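Local coordinates for DhaKLM operon coactivator DhaQ (Lactococcus lactis, PDB 2IU4), which covalently binds dihydroxyacetone and, as a homodimer complexed with the regulator DhaS, acts as its coactivator to switch on the dhaKLM operon, at residues V129-D133 with H145-T151; V187-H193 with S297-I303; D206-F210 with R221-F225; L255-G261 with K290-T296. The contacts are given in a common frame with arbitrary orientation. Residues are numbered along the deposited sequence.

Contact 1 of 4, residues V129-D133 with H145-T151. With SO4 (sulfate ion), chain E.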
# COMPACT_ATOMS: atom_id res chain seq x y z
N VAL B 129 2.11 26.10 -2.39
CA VAL B 129 0.89 25.51 -2.92
C VAL B 129 1.26 24.59 -4.09
O VAL B 129 1.89 25.06 -5.04
CB VAL B 129 -0.05 26.63 -3.39
CG1 VAL B 129 -1.28 26.04 -4.10
CG2 VAL B 129 -0.47 27.51 -2.20
N SER B 130 0.91 23.31 -4.03
CA SER B 130 1.25 22.45 -5.16
C SER B 130 0.24 22.65 -6.27
O SER B 130 -0.93 22.89 -6.00
CB SER B 130 1.34 20.97 -4.78
OG SER B 130 0.10 20.58 -4.23
N HIS B 131 0.70 22.54 -7.51
CA HIS B 131 -0.12 22.88 -8.67
C HIS B 131 0.39 22.08 -9.85
O HIS B 131 0.50 22.61 -10.96
CB HIS B 131 -0.09 24.38 -8.97
CG HIS B 131 1.29 24.93 -9.16
ND1 HIS B 131 2.06 25.39 -8.12
CD2 HIS B 131 2.04 25.07 -10.28
CE1 HIS B 131 3.22 25.81 -8.58
NE2 HIS B 131 3.24 25.62 -9.89
N ASP B 132 0.69 20.81 -9.60
CA ASP B 132 1.42 19.97 -10.55
C ASP B 132 0.61 19.45 -11.71
O ASP B 132 1.16 19.07 -12.74
CB ASP B 132 2.13 18.80 -9.85
CG ASP B 132 1.22 18.00 -8.94
OD1 ASP B 132 0.42 18.59 -8.18
OD2 ASP B 132 1.35 16.75 -8.96
N ASP B 133 -0.71 19.43 -11.57
CA ASP B 133 -1.57 18.91 -12.63
C ASP B 133 -1.41 19.71 -13.92
O ASP B 133 -1.65 20.93 -13.94
CB ASP B 133 -3.04 18.94 -12.18
CG ASP B 133 -3.97 18.25 -13.15
OD1 ASP B 133 -3.51 17.47 -14.01
OD2 ASP B 133 -5.20 18.49 -13.04
N HIS B 145 -4.87 25.00 -11.88
CA HIS B 145 -3.88 23.93 -11.95
C HIS B 145 -3.89 23.24 -10.61
O HIS B 145 -3.25 23.70 -9.67
CB HIS B 145 -2.49 24.53 -12.20
CG HIS B 145 -2.36 25.18 -13.53
ND1 HIS B 145 -1.30 24.95 -14.37
CD2 HIS B 145 -3.16 26.06 -14.19
CE1 HIS B 145 -1.45 25.64 -15.48
NE2 HIS B 145 -2.57 26.32 -15.40
N ARG B 146 -4.61 22.13 -10.54
CA ARG B 146 -4.78 21.36 -9.32
C ARG B 146 -3.47 20.85 -8.76
O ARG B 146 -2.55 20.51 -9.52
CB ARG B 146 -5.70 20.18 -9.59
CG ARG B 146 -7.12 20.59 -9.98
CD ARG B 146 -7.91 19.32 -10.30
NE ARG B 146 -7.53 18.79 -11.61
CZ ARG B 146 -8.37 18.20 -12.46
NH1 ARG B 146 -9.64 18.03 -12.12
NH2 ARG B 146 -7.92 17.78 -13.64
N GLY B 147 -3.39 20.78 -7.43
CA GLY B 147 -2.30 20.06 -6.78
C GLY B 147 -2.72 18.62 -6.56
O GLY B 147 -3.76 18.36 -5.97
N VAL B 148 -1.94 17.69 -7.08
CA VAL B 148 -2.35 16.28 -7.09
C VAL B 148 -1.21 15.37 -6.59
O VAL B 148 -0.54 15.76 -5.64
CB VAL B 148 -3.04 15.89 -8.42
CG1 VAL B 148 -4.30 16.75 -8.61
CG2 VAL B 148 -2.13 16.13 -9.63
N ALA B 149 -0.98 14.18 -7.17
CA ALA B 149 -0.10 13.18 -6.54
C ALA B 149 1.33 13.66 -6.41
O ALA B 149 2.06 13.23 -5.51
CB ALA B 149 -0.08 11.85 -7.33
N GLY B 150 1.74 14.55 -7.31
CA GLY B 150 3.09 15.11 -7.24
C GLY B 150 3.36 15.86 -5.95
O GLY B 150 4.50 16.06 -5.58
N THR B 151 2.30 16.28 -5.25
CA THR B 151 2.47 16.94 -3.96
C THR B 151 3.34 16.14 -2.99
O THR B 151 4.04 16.73 -2.17
CB THR B 151 1.10 17.18 -3.28
OG1 THR B 151 0.23 17.86 -4.19
CG2 THR B 151 1.26 18.01 -1.99
S SO4 E . -11.19 17.26 -8.69
O1 SO4 E . -11.04 17.86 -10.00
O2 SO4 E . -11.78 15.94 -8.82
O3 SO4 E . -12.01 18.22 -7.95
O4 SO4 E . -9.91 17.16 -7.99
O HOH W 1 0.45 22.67 -13.67
O HOH W 2 -5.78 20.88 -13.04
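Asp133 and Asp132, the residues with the most area buried here, tie the end of strand 125-130 to the loop that leads into helix 151-163. Asp133 OD2 receives Arg146 NE at 2.8 Å and Arg146 NH2 at 2.9 Å in a salt bridge, while Asp133 N hydrogen-bonds to Arg146 O at 3.0 Å. Water 2 joins Asp133 OD2 (2.5 Å) to Arg146 N (3.0 Å), and Ser135 takes the other oxygen, OD1. Arg146 NH1 holds the sulfate, probably from the crystallisation liquor, at O1 (2.5 Å). Strand 125-130 is outermost, within this chain, in one of two six-stranded mixed sheets of the Dak1 domain, and Asp132 follows its C-terminal end. Asp132 OD1 accepts Val148 N at 2.8 Å; OD2 takes a weak bond from Gly150 N (2.8 Å) and another bond from Thr184. Gly150 lies in the type I turn Val148-Thr151; a CB on it would strike Asp132 OD2. Ser130 OG donates to Thr151 OG1 (2.7 Å), which in turn donates to Val148 O at 2.7 Å.

Contact 2 of 4, residues V187-H193 with S297-I303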
# COMPACT_ATOMS: atom_id res chain seq x y z
N VAL B 187 -5.48 9.82 -15.50
CA VAL B 187 -6.60 9.35 -16.31
C VAL B 187 -7.43 8.40 -15.45
O VAL B 187 -6.88 7.60 -14.68
CB VAL B 187 -6.12 8.61 -17.58
CG1 VAL B 187 -5.19 7.47 -17.20
CG2 VAL B 187 -7.31 8.06 -18.39
N ALA B 188 -8.75 8.50 -15.57
CA ALA B 188 -9.68 7.64 -14.85
C ALA B 188 -10.17 6.58 -15.81
O ALA B 188 -10.58 6.89 -16.94
CB ALA B 188 -10.88 8.42 -14.34
N LEU B 189 -10.16 5.35 -15.33
CA LEU B 189 -10.66 4.23 -16.11
C LEU B 189 -12.08 3.94 -15.65
O LEU B 189 -12.80 3.25 -16.33
CB LEU B 189 -9.79 3.00 -15.87
CG LEU B 189 -8.40 2.88 -16.51
CD1 LEU B 189 -8.07 3.98 -17.50
CD2 LEU B 189 -7.25 2.64 -15.52
N ALA B 190 -12.46 4.46 -14.49
CA ALA B 190 -13.79 4.27 -13.92
C ALA B 190 -14.01 5.30 -12.82
O ALA B 190 -13.07 5.62 -12.09
CB ALA B 190 -13.91 2.87 -13.32
N PRO B 191 -15.25 5.79 -12.67
CA PRO B 191 -15.49 6.87 -11.71
C PRO B 191 -15.55 6.32 -10.28
O PRO B 191 -15.53 5.10 -10.10
CB PRO B 191 -16.87 7.36 -12.10
CG PRO B 191 -17.56 6.12 -12.57
CD PRO B 191 -16.49 5.39 -13.35
N VAL B 192 -15.65 7.21 -9.30
CA VAL B 192 -15.87 6.79 -7.91
C VAL B 192 -17.27 6.16 -7.87
O VAL B 192 -18.20 6.69 -8.46
CB VAL B 192 -15.81 8.00 -6.96
CG1 VAL B 192 -16.27 7.63 -5.55
CG2 VAL B 192 -14.41 8.63 -6.95
N HIS B 193 -17.40 5.02 -7.20
CA HIS B 193 -18.73 4.46 -6.91
C HIS B 193 -19.16 4.81 -5.50
O HIS B 193 -18.40 4.64 -4.55
CB HIS B 193 -18.72 2.94 -7.09
CG HIS B 193 -18.36 2.51 -8.47
ND1 HIS B 193 -17.06 2.47 -8.92
CD2 HIS B 193 -19.13 2.10 -9.51
CE1 HIS B 193 -17.05 2.05 -10.18
NE2 HIS B 193 -18.29 1.82 -10.56
N SER B 297 -8.60 8.55 -4.91
CA SER B 297 -9.87 9.22 -4.91
C SER B 297 -10.89 8.13 -4.65
O SER B 297 -11.41 7.51 -5.58
CB SER B 297 -10.13 9.88 -6.27
OG SER B 297 -11.42 10.50 -6.22
N CYS B 298 -11.18 7.89 -3.37
CA CYS B 298 -12.02 6.76 -3.01
C CYS B 298 -11.63 5.50 -3.80
O CYS B 298 -10.47 5.12 -3.78
CB CYS B 298 -13.49 7.11 -3.21
SG CYS B 298 -14.08 8.32 -1.97
N ASP B 299 -12.57 4.86 -4.48
CA ASP B 299 -12.29 3.61 -5.19
C ASP B 299 -12.18 3.83 -6.69
O ASP B 299 -12.42 2.92 -7.48
CB ASP B 299 -13.38 2.58 -4.95
CG ASP B 299 -14.74 3.00 -5.52
OD1 ASP B 299 -14.94 4.21 -5.77
OD2 ASP B 299 -15.60 2.12 -5.71
N MET B 300 -11.81 5.04 -7.10
CA MET B 300 -11.63 5.32 -8.52
C MET B 300 -10.55 4.43 -9.10
O MET B 300 -9.49 4.24 -8.49
CB MET B 300 -11.22 6.77 -8.71
CG MET B 300 -10.70 7.03 -10.15
SD MET B 300 -10.41 8.80 -10.37
CE MET B 300 -12.10 9.35 -10.41
N SER B 301 -10.81 3.89 -10.28
CA SER B 301 -9.77 3.22 -11.04
C SER B 301 -9.09 4.22 -11.96
O SER B 301 -9.73 4.94 -12.71
CB SER B 301 -10.38 2.06 -11.83
OG SER B 301 -9.32 1.39 -12.48
N GLY B 302 -7.77 4.29 -11.90
CA GLY B 302 -7.12 5.36 -12.63
C GLY B 302 -5.66 5.38 -12.29
O GLY B 302 -5.25 4.72 -11.34
N ILE B 303 -4.88 6.12 -13.07
CA ILE B 303 -3.47 6.23 -12.81
C ILE B 303 -3.08 7.65 -13.12
O ILE B 303 -3.60 8.24 -14.06
CB ILE B 303 -2.66 5.29 -13.76
CG1 ILE B 303 -3.10 3.84 -13.56
CG2 ILE B 303 -1.16 5.43 -13.52
CD1 ILE B 303 -2.29 2.81 -14.36
O HOH W 3 -14.02 2.65 -9.63
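A classic beta bulge interrupts the pairing of these two antiparallel segments: Leu189 and Ala190 both face Ser301, whose O accepts Leu189 N at 2.7 Å and Ala190 N at 3.3 Å. Before the bulge, Val187 N bonds to Ile303 O at 2.8 Å and Ile303 N to Val187 O at 3.0 Å. Ala188 and Gly302 form the next, non-hydrogen-bonded pair, their CA atoms 4.1 Å apart; a CB on Gly302 would run into Val187 O. Beyond the bulge a weak bond joins Ser301 N to Ala190 O (3.4 Å). Strands 182-188 and 301-309 are neighbours in a mixed sheet of the Dak1 domain, and the chain turns a corner at Leu189 into the two-stranded sheet formed with strand 198-199. The partner segment begins with a type II' turn, Ser297-Met300, which packs against the departing chain: Val192 CG1 lies 3.7 Å from Cys298 CB, and Val192 CG2 4.1 Å from Met300 CB. Asp299 OD1 accepts His193 N at 3.0 Å, and water 3 donates to Pro191 O (2.9 Å) and Asp299 O (2.7 Å). Cys298 and Asp299 of the turn pack on Met266 and Thr264 of the second subunit.

Contact 3 of 4, residues D206-F210 with R221-F225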
# COMPACT_ATOMS: atom_id res chain seq x y z
N ASP B 206 -16.27 1.36 -22.56
CA ASP B 206 -15.16 1.45 -23.50
C ASP B 206 -14.48 2.81 -23.51
O ASP B 206 -13.81 3.15 -24.48
CB ASP B 206 -15.64 1.12 -24.92
CG ASP B 206 -16.67 2.11 -25.43
OD1 ASP B 206 -17.16 2.93 -24.62
OD2 ASP B 206 -16.99 2.07 -26.64
N GLU B 207 -14.64 3.59 -22.45
CA GLU B 207 -14.11 4.95 -22.46
C GLU B 207 -13.22 5.24 -21.27
O GLU B 207 -13.37 4.65 -20.20
CB GLU B 207 -15.24 5.99 -22.51
CG GLU B 207 -16.08 5.97 -23.77
CD GLU B 207 -17.13 7.09 -23.76
OE1 GLU B 207 -17.60 7.45 -22.65
OE2 GLU B 207 -17.47 7.59 -24.85
N VAL B 208 -12.29 6.17 -21.45
CA VAL B 208 -11.50 6.64 -20.32
C VAL B 208 -11.59 8.16 -20.26
O VAL B 208 -11.97 8.79 -21.25
CB VAL B 208 -10.03 6.18 -20.42
CG1 VAL B 208 -9.96 4.65 -20.39
CG2 VAL B 208 -9.41 6.68 -21.70
N SER B 209 -11.22 8.73 -19.11
CA SER B 209 -11.36 10.16 -18.89
C SER B 209 -9.99 10.72 -18.52
O SER B 209 -9.49 10.51 -17.42
CB SER B 209 -12.40 10.43 -17.79
OG SER B 209 -12.67 11.81 -17.61
N PHE B 210 -9.38 11.43 -19.46
CA PHE B 210 -8.06 11.99 -19.23
C PHE B 210 -8.16 13.34 -18.55
O PHE B 210 -9.09 14.10 -18.79
CB PHE B 210 -7.31 12.16 -20.56
CG PHE B 210 -6.70 10.89 -21.08
CD1 PHE B 210 -7.35 10.15 -22.03
CD2 PHE B 210 -5.47 10.46 -20.61
CE1 PHE B 210 -6.79 8.98 -22.52
CE2 PHE B 210 -4.90 9.29 -21.09
CZ PHE B 210 -5.57 8.55 -22.06
N ARG B 221 -11.05 15.30 -20.74
CA ARG B 221 -11.09 14.75 -22.09
C ARG B 221 -11.46 13.28 -22.12
O ARG B 221 -10.65 12.45 -21.74
CB ARG B 221 -9.73 14.92 -22.76
CG ARG B 221 -9.65 14.21 -24.09
CD ARG B 221 -10.33 15.05 -25.12
NE ARG B 221 -9.44 16.10 -25.57
CZ ARG B 221 -9.20 16.38 -26.85
NH1 ARG B 221 -9.80 15.67 -27.80
NH2 ARG B 221 -8.36 17.36 -27.16
N VAL B 222 -12.67 12.97 -22.58
CA VAL B 222 -13.08 11.59 -22.75
C VAL B 222 -12.60 10.99 -24.07
O VAL B 222 -12.75 11.59 -25.14
CB VAL B 222 -14.61 11.43 -22.64
CG1 VAL B 222 -15.01 9.98 -22.86
CG2 VAL B 222 -15.09 11.90 -21.28
N GLU B 223 -12.01 9.80 -23.99
CA GLU B 223 -11.46 9.15 -25.17
C GLU B 223 -11.84 7.68 -25.16
O GLU B 223 -12.11 7.10 -24.12
CB GLU B 223 -9.93 9.31 -25.21
CG GLU B 223 -9.50 10.77 -25.26
CD GLU B 223 -7.99 10.95 -25.27
OE1 GLU B 223 -7.28 10.12 -25.89
OE2 GLU B 223 -7.50 11.95 -24.68
N LYS B 224 -11.88 7.07 -26.34
CA LYS B 224 -12.14 5.64 -26.43
C LYS B 224 -10.91 4.92 -25.93
O LYS B 224 -9.78 5.33 -26.19
CB LYS B 224 -12.42 5.22 -27.87
CG LYS B 224 -13.38 4.05 -27.99
CD LYS B 224 -14.69 4.46 -28.66
CE LYS B 224 -15.67 5.08 -27.67
NZ LYS B 224 -17.00 5.35 -28.32
N PHE B 225 -11.13 3.83 -25.19
CA PHE B 225 -10.02 3.07 -24.66
C PHE B 225 -9.41 2.22 -25.76
O PHE B 225 -10.12 1.49 -26.45
CB PHE B 225 -10.48 2.17 -23.52
CG PHE B 225 -9.44 1.21 -23.05
CD1 PHE B 225 -8.39 1.64 -22.25
CD2 PHE B 225 -9.51 -0.13 -23.39
CE1 PHE B 225 -7.44 0.75 -21.80
CE2 PHE B 225 -8.56 -1.02 -22.95
CZ PHE B 225 -7.53 -0.59 -22.16
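Strands 207-210 and 221-224 form an antiparallel beta hairpin bordering the mixed sheet of strand 182-188, with 221-224 one of its two outermost strands within the chain. Arg221 opens the pairing opposite Phe210 as a hydrogen-bonded pair: Phe210 N reaches Arg221 O at 2.8 Å, and Arg221 N reaches Phe210 O at 3.0 Å. Val222 next forms a non-hydrogen-bonded pair with Ser209; its CA makes a CA-H...O contact with Val208 O at 3.4 Å, and its CG1 lies 3.6 Å from Glu207 OE1. Glu223 restores the hydrogen-bonded pairing, its N to Val208 O at 2.9 Å and its O from Val208 N at 2.8 Å. Val208, Phe210 and Glu223 send their side chains to the same face, Glu223 OE2 coming within 3.2 Å of Phe210 CD1, and helix 228-243 packs against Phe210. Lys224, paired with Glu207, starts its side chain away from the partner strand, but the end swings back: NZ makes a long salt bridge of 3.7 Å to Asp206 OD2 and stays 4.2 Å from Glu207 OE2. Phe225 closes the pairing just past the strand, its N bonded to Asp206 O at 2.9 Å, and its CD1 rests 3.9 Å from Val208 CG1.

Contact 4 of 4, residues L255-G261 with K290-T296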
# COMPACT_ATOMS: atom_id res chain seq x y z
N LEU B 255 10.12 9.62 -11.11
CA LEU B 255 8.80 9.24 -11.60
C LEU B 255 7.92 8.70 -10.47
O LEU B 255 8.37 7.82 -9.73
CB LEU B 255 8.94 8.13 -12.65
CG LEU B 255 7.66 7.47 -13.19
CD1 LEU B 255 6.90 8.40 -14.15
CD2 LEU B 255 7.97 6.15 -13.88
N LEU B 256 6.68 9.15 -10.37
CA LEU B 256 5.68 8.47 -9.56
C LEU B 256 4.61 7.87 -10.45
O LEU B 256 4.13 8.53 -11.37
CB LEU B 256 4.96 9.45 -8.61
CG LEU B 256 5.85 10.36 -7.77
CD1 LEU B 256 4.95 11.28 -6.94
CD2 LEU B 256 6.78 9.58 -6.86
N VAL B 257 4.23 6.63 -10.16
CA VAL B 257 3.12 5.98 -10.86
C VAL B 257 2.09 5.73 -9.74
O VAL B 257 2.29 4.90 -8.85
CB VAL B 257 3.55 4.66 -11.51
CG1 VAL B 257 2.38 3.98 -12.20
CG2 VAL B 257 4.69 4.91 -12.54
N ASN B 258 0.99 6.47 -9.79
CA ASN B 258 0.01 6.55 -8.70
C ASN B 258 -1.30 5.90 -9.11
O ASN B 258 -1.86 6.28 -10.13
CB ASN B 258 -0.26 8.04 -8.44
CG ASN B 258 -1.32 8.26 -7.38
OD1 ASN B 258 -1.23 7.70 -6.30
ND2 ASN B 258 -2.31 9.08 -7.68
N GLY B 259 -1.79 4.93 -8.34
CA GLY B 259 -3.09 4.35 -8.57
C GLY B 259 -4.11 5.20 -7.83
O GLY B 259 -3.87 5.65 -6.70
N LEU B 260 -5.25 5.43 -8.47
CA LEU B 260 -6.24 6.32 -7.87
C LEU B 260 -7.22 5.59 -6.95
O LEU B 260 -8.09 6.23 -6.38
CB LEU B 260 -6.97 7.11 -8.95
CG LEU B 260 -6.17 8.34 -9.40
CD1 LEU B 260 -6.53 8.70 -10.82
CD2 LEU B 260 -6.42 9.52 -8.47
N GLY B 261 -7.09 4.28 -6.81
CA GLY B 261 -7.74 3.57 -5.70
C GLY B 261 -7.92 2.10 -5.97
O GLY B 261 -7.39 1.26 -5.23
N LYS B 290 8.53 5.63 -7.63
CA LYS B 290 7.68 5.09 -6.57
C LYS B 290 6.32 4.74 -7.15
O LYS B 290 5.74 5.53 -7.90
CB LYS B 290 7.50 6.12 -5.45
CG LYS B 290 6.64 5.62 -4.26
CD LYS B 290 6.74 6.60 -3.09
CE LYS B 290 5.86 6.21 -1.88
NZ LYS B 290 6.24 4.85 -1.40
N VAL B 291 5.82 3.56 -6.82
CA VAL B 291 4.61 3.05 -7.49
C VAL B 291 3.66 2.63 -6.38
O VAL B 291 4.07 1.99 -5.40
CB VAL B 291 4.94 1.80 -8.31
CG1 VAL B 291 3.68 1.25 -8.99
CG2 VAL B 291 6.00 2.12 -9.32
N GLY B 292 2.39 3.00 -6.50
CA GLY B 292 1.42 2.47 -5.55
C GLY B 292 0.20 3.37 -5.49
O GLY B 292 0.03 4.26 -6.33
N ASN B 293 -0.66 3.14 -4.51
CA ASN B 293 -1.72 4.09 -4.21
C ASN B 293 -1.13 5.19 -3.36
O ASN B 293 -1.04 5.04 -2.15
CB ASN B 293 -2.86 3.40 -3.44
CG ASN B 293 -3.78 2.60 -4.35
OD1 ASN B 293 -3.51 2.44 -5.54
ND2 ASN B 293 -4.88 2.10 -3.79
N LEU B 294 -0.72 6.29 -3.99
CA LEU B 294 0.01 7.34 -3.29
C LEU B 294 -0.91 8.50 -2.93
O LEU B 294 -0.71 9.14 -1.92
CB LEU B 294 1.15 7.86 -4.17
CG LEU B 294 1.93 6.76 -4.90
CD1 LEU B 294 3.04 7.42 -5.73
CD2 LEU B 294 2.52 5.76 -3.91
N MET B 295 -1.91 8.76 -3.76
CA MET B 295 -2.94 9.76 -3.48
C MET B 295 -4.14 9.36 -4.32
O MET B 295 -4.07 9.35 -5.55
CB MET B 295 -2.48 11.15 -3.90
CG MET B 295 -3.51 12.26 -3.54
SD MET B 295 -2.97 13.86 -4.10
CE MET B 295 -1.56 14.08 -2.98
N THR B 296 -5.22 8.99 -3.65
CA THR B 296 -6.29 8.24 -4.29
C THR B 296 -7.53 9.11 -4.36
O THR B 296 -7.53 10.25 -3.94
CB THR B 296 -6.61 6.97 -3.49
OG1 THR B 296 -6.92 7.33 -2.14
CG2 THR B 296 -5.41 6.00 -3.53
O HOH W 4 -5.12 2.11 -7.58
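Asn258 lays its carboxamide over the loop that follows strand 285-292: OD1 accepts both Leu294 N and Met295 N at 2.8 Å, and ND2 donates to Met295 O, also at 2.8 Å. The amide thus ties down the chain just where it leaves the sheet, and ND2 has a further partner in Ser304 on strand 301-309. Ahead of this clasp, strand 255-259 and strand 290-292 run side by side, their axes 4.8 Å apart and 3° from parallel. The parallel pattern runs from Lys290 N to Leu255 O (3.0 Å), through Val257 N to Lys290 O (2.9 Å) and Gly292 N to Val257 O (3.0 Å), to Gly259 N and Gly292 O (2.8 Å). Val257 CB meets Val291 CG2 at 4.2 Å on the face covered by helix 265-281. On the opposite face Leu256 CB lies 4.0 Å from Leu294 CD1, beside helix 151-163. Lys290 directs its amine out of the contact, to a salt bridge with Glu330. At the far end Asn293 ND2 donates to Gly261 O (3.0 Å), while water 4 links Asn293 OD1 (2.6 Å) to Gly261 N (3.0 Å). Thr296 CB packs 3.3 Å from Leu260 O. With helix 265-281 joining the two parallel strands, the arrangement is a beta-alpha-beta crossover at one border of the mixed sheet that also holds strand 301-309.

Contacts 2, 3 and 4 share one mixed sheet, ordered 221-224, 207-210, 182-188, 301-309, 252-259, 285-292, so contacts 3 and 4 take its two borders and contact 2 the middle. The centre of contact 2 lies 12 Å from each of theirs, while theirs are 20 Å apart. Contact 1 comes first in the chain, at the edge of the other mixed sheet; contacts 3 and 4 follow in series, both nested within the loop that contact 2 closes. Val148 and Ala149 of contact 1 pack on Met295, Asn258 and Leu256 of contact 4, so the loop before helix 151-163 bridges the two sheets of the Dak1 domain. Contacts 2 and 4 also touch the second subunit.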